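Local structure of glucose-binding protein (Thermus thermophilus HB27, 2B3F) at residues V123-P128 and W244-M249; L161-G164 and T168-H171; F261-S266 and N327-S332; I118-V123 and M334-S339. The protein binds galactose and glucose and probably delivers sugar to a binding-protein-dependent transport system. All coordinates share one frame; numbering follows the deposited sequence.

Overall arrangement
In this periplasmic solute-binding fold, contacts 1 and 4 touch galactose through W244 and H119, while contacts 2 and 3 lie farther out. Contacts 1, 2 and 3 draw on one four-stranded sheet, whose neighbouring antiparallel strands 123-126 and 262-265 bring the centres of contacts 1 and 3 to about 8 Å. Contact 4 shares V123 with contact 1 and helix 328-339 with contact 3. Contact 2 has its centre about 14 Å from that of contact 1, where H171 packs on W244, and about 20 Å from that of contact 4, where H171 hydrogen-bonds to S121 O. Along the chain, contact 4 encloses all the others, with contact 2 nested inside contact 1 and contact 3 following.

Contact 1 of 4, residues V123-P128 and W244-M249; sequences VMWYLP and WAAGYM. With GAL (beta-D-galactopyranose), chain G.
W125 faces A245 across strand 123-126 and helix 244-249, whose short axes run at 27° to each other and approach to 10.3 Å. The indole of W125 fills this gap and carries nearly the whole contact. Its CG lies anti to the carbonyl carbon (chi1 -48°), which directs the ring toward the helix. The methyl of A245 sits over one face in a CH-pi contact, CB 4.0 Å from the centroid of the five-membered ring. At the far end of the indole, CH2 of W125 meets CB of A246 at 3.6 Å. Alanines suit both places because a broad ring can then lie close to the helix. M249 adds a flexible end, its CE reaching CE3 of W125 at 3.8 Å, while CG1 of V123 lies toward the rim of the opposite face.

Next to A245, W244 points away from the strand and lays its ring against the sugar, with CD2 3.6 Å from C5 of galactose, the sugar-aromatic stacking familiar from carbohydrate-binding sites. Replacing this tryptophan by alanine is likely to leave galactose without its apolar platform and open a gap beside H119 and W224. The polar edge of W125 is satisfied by the chain just before the helix, NE1 donating to M241 O. Strands 238-240 and 262-265 flank strand 123-126 in the sheet, and helix 224-233 packs V228 against A245 and M249.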
loop_
_atom_site.group_PDB
_atom_site.type_symbol
_atom_site.label_atom_id
_atom_site.label_comp_id
_atom_site.label_asym_id
_atom_site.label_seq_id
_atom_site.Cartn_x
_atom_site.Cartn_y
_atom_site.Cartn_z
ATOM N N VAL A 123 -8.941 -2.121 3.694
ATOM C CA VAL A 123 -10.223 -1.459 3.542
ATOM C C VAL A 123 -11.094 -2.200 2.535
ATOM O O VAL A 123 -10.628 -2.631 1.470
ATOM C CB VAL A 123 -10.086 0.033 3.113
ATOM C CG1 VAL A 123 -11.444 0.728 3.177
ATOM C CG2 VAL A 123 -9.045 0.750 4.011
ATOM N N MET A 124 -12.372 -2.325 2.895
ATOM C CA MET A 124 -13.384 -2.915 2.043
ATOM C C MET A 124 -14.293 -1.792 1.559
ATOM O O MET A 124 -14.852 -1.029 2.380
ATOM C CB MET A 124 -14.211 -3.964 2.817
ATOM C CG MET A 124 -15.336 -4.613 1.988
ATOM S SD MET A 124 -16.268 -5.835 2.953
ATOM C CE MET A 124 -16.987 -4.839 4.259
ATOM N N TRP A 125 -14.430 -1.687 0.239
ATOM C CA TRP A 125 -15.217 -0.656 -0.435
ATOM C C TRP A 125 -16.519 -1.251 -0.969
ATOM O O TRP A 125 -16.533 -2.373 -1.449
ATOM C CB TRP A 125 -14.434 -0.046 -1.599
ATOM C CG TRP A 125 -13.054 0.331 -1.180
ATOM C CD1 TRP A 125 -11.927 -0.418 -1.315
ATOM C CD2 TRP A 125 -12.656 1.538 -0.517
ATOM N NE1 TRP A 125 -10.851 0.237 -0.775
ATOM C CE2 TRP A 125 -11.264 1.443 -0.284
ATOM C CE3 TRP A 125 -13.342 2.692 -0.091
ATOM C CZ2 TRP A 125 -10.547 2.440 0.361
ATOM C CZ3 TRP A 125 -12.629 3.674 0.540
ATOM C CH2 TRP A 125 -11.245 3.552 0.759
ATOM N N TYR A 126 -17.593 -0.480 -0.876
ATOM C CA TYR A 126 -18.897 -0.903 -1.354
ATOM C C TYR A 126 -19.737 0.343 -1.605
ATOM O O TYR A 126 -19.331 1.454 -1.255
ATOM C CB TYR A 126 -19.570 -1.812 -0.321
ATOM C CG TYR A 126 -19.793 -1.168 1.041
ATOM C CD1 TYR A 126 -20.960 -0.462 1.314
ATOM C CD2 TYR A 126 -18.832 -1.256 2.052
ATOM C CE1 TYR A 126 -21.171 0.135 2.555
ATOM C CE2 TYR A 126 -19.037 -0.670 3.290
ATOM C CZ TYR A 126 -20.206 0.025 3.535
ATOM O OH TYR A 126 -20.403 0.609 4.771
ATOM N N LEU A 127 -20.910 0.145 -2.203
ATOM C CA LEU A 127 -21.819 1.239 -2.528
ATOM C C LEU A 127 -23.036 1.057 -1.647
ATOM O O LEU A 127 -23.750 0.063 -1.805
ATOM C CB LEU A 127 -22.247 1.146 -3.990
ATOM C CG LEU A 127 -21.539 2.014 -5.032
ATOM C CD1 LEU A 127 -20.023 1.997 -4.866
ATOM C CD2 LEU A 127 -21.961 1.609 -6.433
ATOM N N PRO A 128 -23.264 1.971 -0.686
ATOM C CA PRO A 128 -24.449 1.800 0.164
ATOM C C PRO A 128 -25.797 1.657 -0.584
ATOM O O PRO A 128 -26.619 0.849 -0.166
ATOM C CB PRO A 128 -24.437 3.051 1.049
ATOM C CG PRO A 128 -23.050 3.501 1.074
ATOM C CD PRO A 128 -22.461 3.129 -0.274
ATOM N N TRP A 244 -5.818 4.301 -1.716
ATOM C CA TRP A 244 -5.657 4.947 -3.027
ATOM C C TRP A 244 -6.975 4.805 -3.823
ATOM O O TRP A 244 -7.252 5.588 -4.729
ATOM C CB TRP A 244 -4.480 4.377 -3.828
ATOM C CG TRP A 244 -4.347 2.881 -3.824
ATOM C CD1 TRP A 244 -4.839 1.990 -4.745
ATOM C CD2 TRP A 244 -3.589 2.103 -2.884
ATOM N NE1 TRP A 244 -4.456 0.702 -4.408
ATOM C CE2 TRP A 244 -3.702 0.750 -3.260
ATOM C CE3 TRP A 244 -2.850 2.425 -1.732
ATOM C CZ2 TRP A 244 -3.082 -0.276 -2.540
ATOM C CZ3 TRP A 244 -2.252 1.412 -1.020
ATOM C CH2 TRP A 244 -2.357 0.078 -1.419
ATOM N N ALA A 245 -7.781 3.809 -3.468
ATOM C CA ALA A 245 -9.115 3.620 -4.099
ATOM C C ALA A 245 -10.047 4.781 -3.795
ATOM O O ALA A 245 -10.778 5.215 -4.674
ATOM C CB ALA A 245 -9.740 2.309 -3.661
ATOM N N ALA A 246 -9.983 5.317 -2.571
ATOM C CA ALA A 246 -10.770 6.496 -2.233
ATOM C C ALA A 246 -10.333 7.692 -3.085
ATOM O O ALA A 246 -11.182 8.422 -3.602
ATOM C CB ALA A 246 -10.686 6.812 -0.733
ATOM N N GLY A 247 -9.026 7.883 -3.267
ATOM C CA GLY A 247 -8.511 8.941 -4.130
ATOM C C GLY A 247 -9.020 8.793 -5.546
ATOM O O GLY A 247 -9.440 9.754 -6.163
ATOM N N TYR A 248 -8.998 7.567 -6.065
ATOM C CA TYR A 248 -9.502 7.326 -7.434
ATOM C C TYR A 248 -10.974 7.707 -7.549
ATOM O O TYR A 248 -11.365 8.469 -8.432
ATOM C CB TYR A 248 -9.287 5.862 -7.792
ATOM C CG TYR A 248 -9.900 5.415 -9.090
ATOM C CD1 TYR A 248 -9.479 5.931 -10.301
ATOM C CD2 TYR A 248 -10.883 4.437 -9.094
ATOM C CE1 TYR A 248 -10.068 5.488 -11.524
ATOM C CE2 TYR A 248 -11.456 4.003 -10.299
ATOM C CZ TYR A 248 -11.036 4.517 -11.482
ATOM O OH TYR A 248 -11.621 4.075 -12.671
ATOM N N MET A 249 -11.775 7.193 -6.636
ATOM C CA MET A 249 -13.210 7.424 -6.687
ATOM C C MET A 249 -13.600 8.912 -6.525
ATOM O O MET A 249 -14.611 9.350 -7.082
ATOM C CB MET A 249 -13.914 6.532 -5.655
ATOM C CG MET A 249 -13.957 5.071 -6.071
ATOM S SD MET A 249 -14.991 4.024 -5.058
ATOM C CE MET A 249 -13.894 3.762 -3.660
HETATM C C1 GAL G . 1.156 1.105 -3.375
HETATM C C2 GAL G . 1.630 2.555 -3.204
HETATM C C3 GAL G . 0.498 3.552 -3.412
HETATM C C4 GAL G . -0.228 3.294 -4.734
HETATM C C5 GAL G . -0.558 1.785 -4.831
HETATM C C6 GAL G . -1.278 1.369 -6.125
HETATM O O1 GAL G . 2.216 0.207 -3.250
HETATM O O2 GAL G . 2.233 2.700 -1.908
HETATM O O3 GAL G . 1.008 4.877 -3.403
HETATM O O4 GAL G . 0.611 3.734 -5.768
HETATM O O5 GAL G . 0.592 0.987 -4.686
HETATM O O6 GAL G . -0.402 1.412 -7.211
#

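Contact 2 of 4, residues L161-G164 and T168-H171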
loop_
_atom_site.group_PDB
_atom_site.type_symbol
_atom_site.label_atom_id
_atom_site.label_comp_id
_atom_site.label_asym_id
_atom_site.label_seq_id
_atom_site.Cartn_x
_atom_site.Cartn_y
_atom_site.Cartn_z
ATOM N N LEU A 161 -17.428 -10.408 -5.227
ATOM C CA LEU A 161 -16.118 -9.812 -4.904
ATOM C C LEU A 161 -15.393 -9.395 -6.174
ATOM O O LEU A 161 -15.203 -10.205 -7.084
ATOM C CB LEU A 161 -15.262 -10.787 -4.097
ATOM C CG LEU A 161 -13.856 -10.274 -3.730
ATOM C CD1 LEU A 161 -13.964 -9.058 -2.836
ATOM C CD2 LEU A 161 -13.049 -11.364 -3.066
ATOM N N ALA A 162 -15.005 -8.119 -6.236
ATOM C CA ALA A 162 -14.169 -7.596 -7.305
ATOM C C ALA A 162 -12.717 -7.891 -6.961
ATOM O O ALA A 162 -12.312 -7.753 -5.798
ATOM C CB ALA A 162 -14.378 -6.090 -7.477
ATOM N N LEU A 163 -11.959 -8.315 -7.959
ATOM C CA LEU A 163 -10.551 -8.655 -7.798
ATOM C C LEU A 163 -9.812 -8.434 -9.122
ATOM O O LEU A 163 -10.421 -8.540 -10.196
ATOM C CB LEU A 163 -10.445 -10.098 -7.324
ATOM C CG LEU A 163 -9.103 -10.662 -6.889
ATOM C CD1 LEU A 163 -8.536 -9.872 -5.736
ATOM C CD2 LEU A 163 -9.309 -12.107 -6.519
ATOM N N GLY A 164 -8.524 -8.089 -9.049
ATOM C CA GLY A 164 -7.694 -7.860 -10.224
ATOM C C GLY A 164 -6.465 -8.762 -10.293
ATOM O O GLY A 164 -6.443 -9.895 -9.772
ATOM N N THR A 168 -3.004 -7.724 -6.539
ATOM C CA THR A 168 -4.258 -7.418 -5.819
ATOM C C THR A 168 -4.794 -8.654 -5.091
ATOM O O THR A 168 -5.547 -8.557 -4.129
ATOM C CB THR A 168 -5.371 -6.831 -6.726
ATOM O OG1 THR A 168 -5.956 -7.872 -7.523
ATOM C CG2 THR A 168 -4.862 -5.727 -7.587
ATOM N N GLN A 169 -4.417 -9.832 -5.591
ATOM C CA GLN A 169 -4.760 -11.084 -4.927
ATOM C C GLN A 169 -3.917 -11.243 -3.665
ATOM O O GLN A 169 -4.421 -11.647 -2.630
ATOM C CB GLN A 169 -4.568 -12.258 -5.877
ATOM C CG GLN A 169 -5.411 -12.158 -7.136
ATOM C CD GLN A 169 -4.849 -12.992 -8.294
ATOM O OE1 GLN A 169 -4.058 -13.932 -8.086
ATOM N NE2 GLN A 169 -5.212 -12.609 -9.527
ATOM N N GLN A 170 -2.642 -10.890 -3.755
ATOM C CA GLN A 170 -1.774 -10.825 -2.576
ATOM C C GLN A 170 -2.333 -9.819 -1.572
ATOM O O GLN A 170 -2.334 -10.072 -0.371
ATOM C CB GLN A 170 -0.374 -10.404 -2.959
ATOM C CG GLN A 170 0.392 -11.332 -3.932
ATOM C CD GLN A 170 1.791 -10.804 -4.172
ATOM O OE1 GLN A 170 2.491 -10.459 -3.221
ATOM N NE2 GLN A 170 2.200 -10.714 -5.431
ATOM N N HIS A 171 -2.799 -8.682 -2.087
ATOM C CA HIS A 171 -3.393 -7.626 -1.283
ATOM C C HIS A 171 -4.587 -8.133 -0.493
ATOM O O HIS A 171 -4.695 -7.904 0.697
ATOM C CB HIS A 171 -3.804 -6.434 -2.143
ATOM C CG HIS A 171 -4.158 -5.235 -1.330
ATOM N ND1 HIS A 171 -3.302 -4.165 -1.171
ATOM C CD2 HIS A 171 -5.256 -4.968 -0.582
ATOM C CE1 HIS A 171 -3.871 -3.280 -0.368
ATOM N NE2 HIS A 171 -5.060 -3.737 -0.006
#
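G164 meets T168 and Q169 in a tight strand-to-helix connection of the solute-binding fold, where the chain leaves strand 161-162 and turns into helix 166-190. The CA atoms of G164 and T168 are 5.6 Å apart. The close part is polar. G164 N donates to OG1 of T168 at 3.0 Å, although the N-H...O angle of 131° makes it a bent bond. With chi1 at 76°, the hydroxyl of T168 lies between its own backbone N and carbonyl carbon, on the side facing the turn, and it is also hydrogen-bonded to E165 O. Glycine suits this point because its backbone comes right up to the threonine oxygen.

Beside it, the amide of Q169 reaches back to the carbonyl of G164, NE2 to O 3.0 Å, in the carbonyl plane and nearly in the plane of its own amide. A leucine in its place would probably leave the buried G164 O without this donor and the turn less firmly tied to the helix.

The apolar part is looser: L163 crosses Q169 at about a right angle, CD2 to CG 3.9 Å. Neither part borders solvent, for the residues that touch are buried, with M364 and L368 of helix 354-370 against Q169 and L212 against L163. The other branch of L163 slides past T168, placing CD1 3.6 Å from the backbone O of T168.

Contact 3 of 4, residues F261-S266 and N327-S332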
loop_
_atom_site.group_PDB
_atom_site.type_symbol
_atom_site.label_atom_id
_atom_site.label_comp_id
_atom_site.label_asym_id
_atom_site.label_seq_id
_atom_site.Cartn_x
_atom_site.Cartn_y
_atom_site.Cartn_z
ATOM N N PHE A 261 -20.215 6.086 -2.297
ATOM C CA PHE A 261 -19.473 4.893 -1.901
ATOM C C PHE A 261 -19.210 4.967 -0.416
ATOM O O PHE A 261 -19.309 6.044 0.180
ATOM C CB PHE A 261 -18.144 4.752 -2.675
ATOM C CG PHE A 261 -17.083 5.775 -2.307
ATOM C CD1 PHE A 261 -16.134 5.491 -1.333
ATOM C CD2 PHE A 261 -17.019 7.009 -2.956
ATOM C CE1 PHE A 261 -15.152 6.424 -0.981
ATOM C CE2 PHE A 261 -16.028 7.943 -2.624
ATOM C CZ PHE A 261 -15.099 7.640 -1.621
ATOM N N ALA A 262 -18.877 3.830 0.174
ATOM C CA ALA A 262 -18.581 3.757 1.592
ATOM C C ALA A 262 -17.465 2.749 1.846
ATOM O O ALA A 262 -16.978 2.113 0.914
ATOM C CB ALA A 262 -19.832 3.399 2.383
ATOM N N TRP A 263 -17.067 2.623 3.106
ATOM C CA TRP A 263 -15.909 1.832 3.483
ATOM C C TRP A 263 -16.068 1.225 4.865
ATOM O O TRP A 263 -16.792 1.749 5.719
ATOM C CB TRP A 263 -14.640 2.694 3.452
ATOM C CG TRP A 263 -14.758 3.901 4.319
ATOM C CD1 TRP A 263 -14.379 4.011 5.617
ATOM C CD2 TRP A 263 -15.317 5.167 3.949
ATOM N NE1 TRP A 263 -14.653 5.282 6.089
ATOM C CE2 TRP A 263 -15.237 6.008 5.085
ATOM C CE3 TRP A 263 -15.854 5.680 2.764
ATOM C CZ2 TRP A 263 -15.691 7.332 5.065
ATOM C CZ3 TRP A 263 -16.307 6.996 2.744
ATOM C CH2 TRP A 263 -16.223 7.804 3.891
ATOM N N ALA A 264 -15.397 0.104 5.076
ATOM C CA ALA A 264 -15.231 -0.493 6.394
ATOM C C ALA A 264 -13.879 -1.187 6.432
ATOM O O ALA A 264 -13.304 -1.472 5.367
ATOM C CB ALA A 264 -16.325 -1.493 6.679
ATOM N N PRO A 265 -13.372 -1.484 7.639
ATOM C CA PRO A 265 -12.184 -2.325 7.707
ATOM C C PRO A 265 -12.453 -3.660 7.009
ATOM O O PRO A 265 -13.622 -4.091 6.914
ATOM C CB PRO A 265 -11.979 -2.525 9.205
ATOM C CG PRO A 265 -12.588 -1.308 9.826
ATOM C CD PRO A 265 -13.828 -1.089 8.984
ATOM N N SER A 266 -11.410 -4.298 6.494
ATOM C CA SER A 266 -11.590 -5.595 5.894
ATOM C C SER A 266 -12.221 -6.482 6.966
ATOM O O SER A 266 -11.864 -6.388 8.140
ATOM C CB SER A 266 -10.263 -6.181 5.415
ATOM O OG SER A 266 -9.690 -5.360 4.419
ATOM N N ASN A 327 -11.472 15.071 2.979
ATOM C CA ASN A 327 -12.868 14.710 2.857
ATOM C C ASN A 327 -13.259 13.695 3.934
ATOM O O ASN A 327 -12.462 13.364 4.815
ATOM C CB ASN A 327 -13.180 14.223 1.411
ATOM C CG ASN A 327 -12.556 12.875 1.081
ATOM O OD1 ASN A 327 -12.237 12.097 1.966
ATOM N ND2 ASN A 327 -12.384 12.600 -0.213
ATOM N N ALA A 328 -14.495 13.220 3.879
ATOM C CA ALA A 328 -15.016 12.328 4.894
ATOM C C ALA A 328 -14.214 11.026 5.005
ATOM O O ALA A 328 -14.025 10.518 6.097
ATOM C CB ALA A 328 -16.467 12.038 4.619
ATOM N N TYR A 329 -13.729 10.496 3.875
ATOM C CA TYR A 329 -12.833 9.344 3.952
ATOM C C TYR A 329 -11.517 9.688 4.711
ATOM O O TYR A 329 -11.163 9.015 5.683
ATOM C CB TYR A 329 -12.511 8.655 2.583
ATOM C CG TYR A 329 -11.572 7.533 2.924
ATOM C CD1 TYR A 329 -12.051 6.388 3.543
ATOM C CD2 TYR A 329 -10.185 7.677 2.802
ATOM C CE1 TYR A 329 -11.198 5.394 3.982
ATOM C CE2 TYR A 329 -9.330 6.687 3.240
ATOM C CZ TYR A 329 -9.855 5.551 3.842
ATOM O OH TYR A 329 -9.040 4.568 4.297
ATOM N N GLY A 330 -10.810 10.716 4.253
ATOM C CA GLY A 330 -9.530 11.108 4.851
ATOM C C GLY A 330 -9.672 11.327 6.349
ATOM O O GLY A 330 -8.821 10.890 7.131
ATOM N N GLN A 331 -10.755 11.976 6.760
ATOM C CA GLN A 331 -10.981 12.250 8.189
ATOM C C GLN A 331 -11.237 10.982 9.002
ATOM O O GLN A 331 -10.759 10.862 10.138
ATOM C CB GLN A 331 -12.103 13.272 8.386
ATOM C CG GLN A 331 -11.756 14.629 7.828
ATOM C CD GLN A 331 -12.839 15.667 8.072
ATOM O OE1 GLN A 331 -13.926 15.339 8.547
ATOM N NE2 GLN A 331 -12.555 16.917 7.727
ATOM N N SER A 332 -11.943 10.021 8.404
ATOM C CA SER A 332 -12.131 8.697 8.995
ATOM C C SER A 332 -10.815 7.925 9.171
ATOM O O SER A 332 -10.555 7.336 10.224
ATOM C CB SER A 332 -13.097 7.875 8.123
ATOM O OG SER A 332 -13.413 6.638 8.760
#
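W263 of edge strand 262-265 packs against the first turns of helix 328-339, a strand-helix layer contact of the solute-binding fold in which the two short axes run nearly parallel, 16° apart. Aromatic packing dominates. Y329 turns its edge to the face of W263 in a T-shaped pair, with centroids of the phenol and the five-membered indole ring 4.8 Å apart and planes at 85°. The point of the T is CD1 of Y329, 3.5 Å from CD2 of W263. CB of Y329 adds a CH-pi contact over the six-membered ring, so one residue spans both halves of the indole. Its chi1 of 179° sets the phenol anti to the backbone N, bringing the CD1 edge onto the indole face, and its hydroxyl is held by D243 OD2. V123 and W125 continue the packing on the sheet side.

Polar bonds lie at the indole edge and the helix start. W263 NE1 donates weakly but fairly straight to OG of S332 at 3.2 Å, a residue small enough to lie beside the indole edge. N327 suits the N-cap, since its side-chain carbonyl can receive a first-turn N-H that has no carbonyl partner within the helix: G330 N to N327 OD1 is 3.0 Å, nearly along the C=O axis.

Contact 4 of 4, residues I118-V123 and M334-S339. With GAL (beta-D-galactopyranose), chain G.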
loop_
_atom_site.group_PDB
_atom_site.type_symbol
_atom_site.label_atom_id
_atom_site.label_comp_id
_atom_site.label_asym_id
_atom_site.label_seq_id
_atom_site.Cartn_x
_atom_site.Cartn_y
_atom_site.Cartn_z
ATOM N N ILE A 118 0.552 8.174 4.728
ATOM C CA ILE A 118 0.191 6.877 5.277
ATOM C C ILE A 118 -1.003 6.378 4.451
ATOM O O ILE A 118 -2.026 7.052 4.340
ATOM C CB ILE A 118 -0.235 6.961 6.765
ATOM C CG1 ILE A 118 0.915 7.482 7.644
ATOM C CG2 ILE A 118 -0.738 5.632 7.265
ATOM C CD1 ILE A 118 2.078 6.552 7.827
ATOM N N HIS A 119 -0.854 5.199 3.840
ATOM C CA HIS A 119 -1.992 4.489 3.272
ATOM C C HIS A 119 -2.382 3.319 4.190
ATOM O O HIS A 119 -1.561 2.776 4.946
ATOM C CB HIS A 119 -1.691 3.928 1.864
ATOM C CG HIS A 119 -1.927 4.876 0.714
ATOM N ND1 HIS A 119 -3.172 5.352 0.367
ATOM C CD2 HIS A 119 -1.069 5.359 -0.219
ATOM C CE1 HIS A 119 -3.063 6.098 -0.724
ATOM N NE2 HIS A 119 -1.796 6.120 -1.095
ATOM N N ARG A 120 -3.642 2.927 4.083
ATOM C CA ARG A 120 -4.190 1.765 4.766
ATOM C C ARG A 120 -4.478 0.678 3.729
ATOM O O ARG A 120 -5.121 0.956 2.703
ATOM C CB ARG A 120 -5.504 2.131 5.430
ATOM C CG ARG A 120 -6.038 1.042 6.315
ATOM C CD ARG A 120 -7.218 1.521 7.110
ATOM N NE ARG A 120 -7.650 0.523 8.065
ATOM C CZ ARG A 120 -8.590 0.741 8.976
ATOM N NH1 ARG A 120 -9.188 1.907 9.031
ATOM N NH2 ARG A 120 -8.914 -0.199 9.839
ATOM N N SER A 121 -4.033 -0.534 4.029
ATOM C CA SER A 121 -4.222 -1.671 3.150
ATOM C C SER A 121 -5.602 -2.322 3.329
ATOM O O SER A 121 -6.254 -2.680 2.333
ATOM C CB SER A 121 -3.126 -2.714 3.386
ATOM O OG SER A 121 -3.398 -3.890 2.631
ATOM N N ASN A 122 -6.035 -2.490 4.578
ATOM C CA ASN A 122 -7.196 -3.335 4.890
ATOM C C ASN A 122 -8.522 -2.566 4.884
ATOM O O ASN A 122 -9.152 -2.386 5.954
ATOM C CB ASN A 122 -6.979 -4.084 6.215
ATOM C CG ASN A 122 -6.794 -3.146 7.434
ATOM O OD1 ASN A 122 -6.120 -2.116 7.359
ATOM N ND2 ASN A 122 -7.415 -3.512 8.549
ATOM N N VAL A 123 -8.941 -2.121 3.694
ATOM C CA VAL A 123 -10.223 -1.459 3.542
ATOM C C VAL A 123 -11.094 -2.200 2.535
ATOM O O VAL A 123 -10.628 -2.631 1.470
ATOM C CB VAL A 123 -10.086 0.033 3.113
ATOM C CG1 VAL A 123 -11.444 0.728 3.177
ATOM C CG2 VAL A 123 -9.045 0.750 4.011
ATOM N N MET A 334 -7.875 9.250 9.322
ATOM C CA MET A 334 -7.073 9.986 10.304
ATOM C C MET A 334 -7.430 9.571 11.728
ATOM O O MET A 334 -6.550 9.365 12.565
ATOM C CB MET A 334 -7.257 11.490 10.117
ATOM C CG MET A 334 -6.461 12.037 8.956
ATOM S SD MET A 334 -6.732 13.774 8.582
ATOM C CE MET A 334 -5.714 14.548 9.856
ATOM N N ARG A 335 -8.717 9.413 11.990
ATOM C CA ARG A 335 -9.177 8.967 13.309
ATOM C C ARG A 335 -8.662 7.566 13.638
ATOM O O ARG A 335 -8.081 7.325 14.710
ATOM C CB ARG A 335 -10.698 9.010 13.383
ATOM C CG ARG A 335 -11.249 10.427 13.424
ATOM C CD ARG A 335 -12.692 10.448 13.848
ATOM N NE ARG A 335 -13.573 9.880 12.830
ATOM C CZ ARG A 335 -14.079 10.565 11.806
ATOM N NH1 ARG A 335 -13.790 11.842 11.622
ATOM N NH2 ARG A 335 -14.875 9.959 10.948
ATOM N N ASP A 336 -8.855 6.633 12.702
ATOM C CA ASP A 336 -8.385 5.256 12.908
ATOM C C ASP A 336 -6.875 5.129 13.052
ATOM O O ASP A 336 -6.392 4.311 13.822
ATOM C CB ASP A 336 -8.873 4.348 11.769
ATOM C CG ASP A 336 -10.364 4.101 11.819
ATOM O OD1 ASP A 336 -11.035 4.570 12.783
ATOM O OD2 ASP A 336 -10.889 3.427 10.904
ATOM N N TRP A 337 -6.119 5.955 12.336
ATOM C CA TRP A 337 -4.660 5.963 12.461
ATOM C C TRP A 337 -4.240 6.241 13.913
ATOM O O TRP A 337 -3.289 5.657 14.419
ATOM C CB TRP A 337 -4.085 7.000 11.503
ATOM C CG TRP A 337 -2.634 7.233 11.526
ATOM C CD1 TRP A 337 -2.006 8.451 11.690
ATOM C CD2 TRP A 337 -1.585 6.275 11.328
ATOM N NE1 TRP A 337 -0.656 8.297 11.615
ATOM C CE2 TRP A 337 -0.361 6.978 11.398
ATOM C CE3 TRP A 337 -1.553 4.899 11.117
ATOM C CZ2 TRP A 337 0.872 6.347 11.257
ATOM C CZ3 TRP A 337 -0.330 4.272 10.967
ATOM C CH2 TRP A 337 0.867 4.986 11.046
ATOM N N ARG A 338 -4.973 7.130 14.566
ATOM C CA ARG A 338 -4.623 7.537 15.934
ATOM C C ARG A 338 -5.119 6.576 17.016
ATOM O O ARG A 338 -4.528 6.512 18.103
ATOM C CB ARG A 338 -5.132 8.964 16.235
ATOM C CG ARG A 338 -4.561 10.080 15.337
ATOM C CD ARG A 338 -3.074 9.977 15.077
ATOM N NE ARG A 338 -2.600 11.166 14.371
ATOM C CZ ARG A 338 -2.061 12.238 14.973
ATOM N NH1 ARG A 338 -1.843 12.235 16.274
ATOM N NH2 ARG A 338 -1.669 13.282 14.257
ATOM N N SER A 339 -6.193 5.850 16.734
ATOM C CA SER A 339 -6.847 5.004 17.743
ATOM C C SER A 339 -6.559 3.505 17.631
ATOM O O SER A 339 -6.654 2.764 18.616
ATOM C CB SER A 339 -8.353 5.204 17.658
ATOM O OG SER A 339 -8.873 4.616 16.475
HETATM C C1 GAL G . 1.156 1.105 -3.375
HETATM C C2 GAL G . 1.630 2.555 -3.204
HETATM C C3 GAL G . 0.498 3.552 -3.412
HETATM C C4 GAL G . -0.228 3.294 -4.734
HETATM C C5 GAL G . -0.558 1.785 -4.831
HETATM C C6 GAL G . -1.278 1.369 -6.125
HETATM O O1 GAL G . 2.216 0.207 -3.250
HETATM O O2 GAL G . 2.233 2.700 -1.908
HETATM O O3 GAL G . 1.008 4.877 -3.403
HETATM O O4 GAL G . 0.611 3.734 -5.768
HETATM O O5 GAL G . 0.592 0.987 -4.686
HETATM O O6 GAL G . -0.402 1.412 -7.211
#
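R120 meets D336 with flat groups turned almost perpendicular, guanidinium and carboxylate planes 81° apart, so their salt bridge is one-pronged: NH1 reaches OD2 at 3.0 Å. The aspartate oxygen lies near the guanidinium plane and accepts through its anti lone pair, facing away from the other oxygen. Arginine suits the place because its long chain, extended from CG to NE, spans the distance to the helix. NE donates to OD1 of N122 at 3.1 Å from above the carbonyl plane, and NH2 donates to V272 O. Bonds at all three nitrogens fix the rotation of the guanidinium, and the nearby positive charge would probably favour the ionised form of D336.

I118 lies over one face of W337, with CG2 3.9 Å from the centroid of the six-membered ring in a CH-pi contact, while CD1 meets CZ2 at 3.6 Å. A branched residue suits a broad ring, its two arms covering different parts. Between I118 and R120, H119 turns to the pocket, near galactose O3, and hydrogen-bonds to D243 and K312. Strand 272-280 runs antiparallel beside strand 119-120, and its F273 touches I118, R120 and the ring of W337 on helix 328-339.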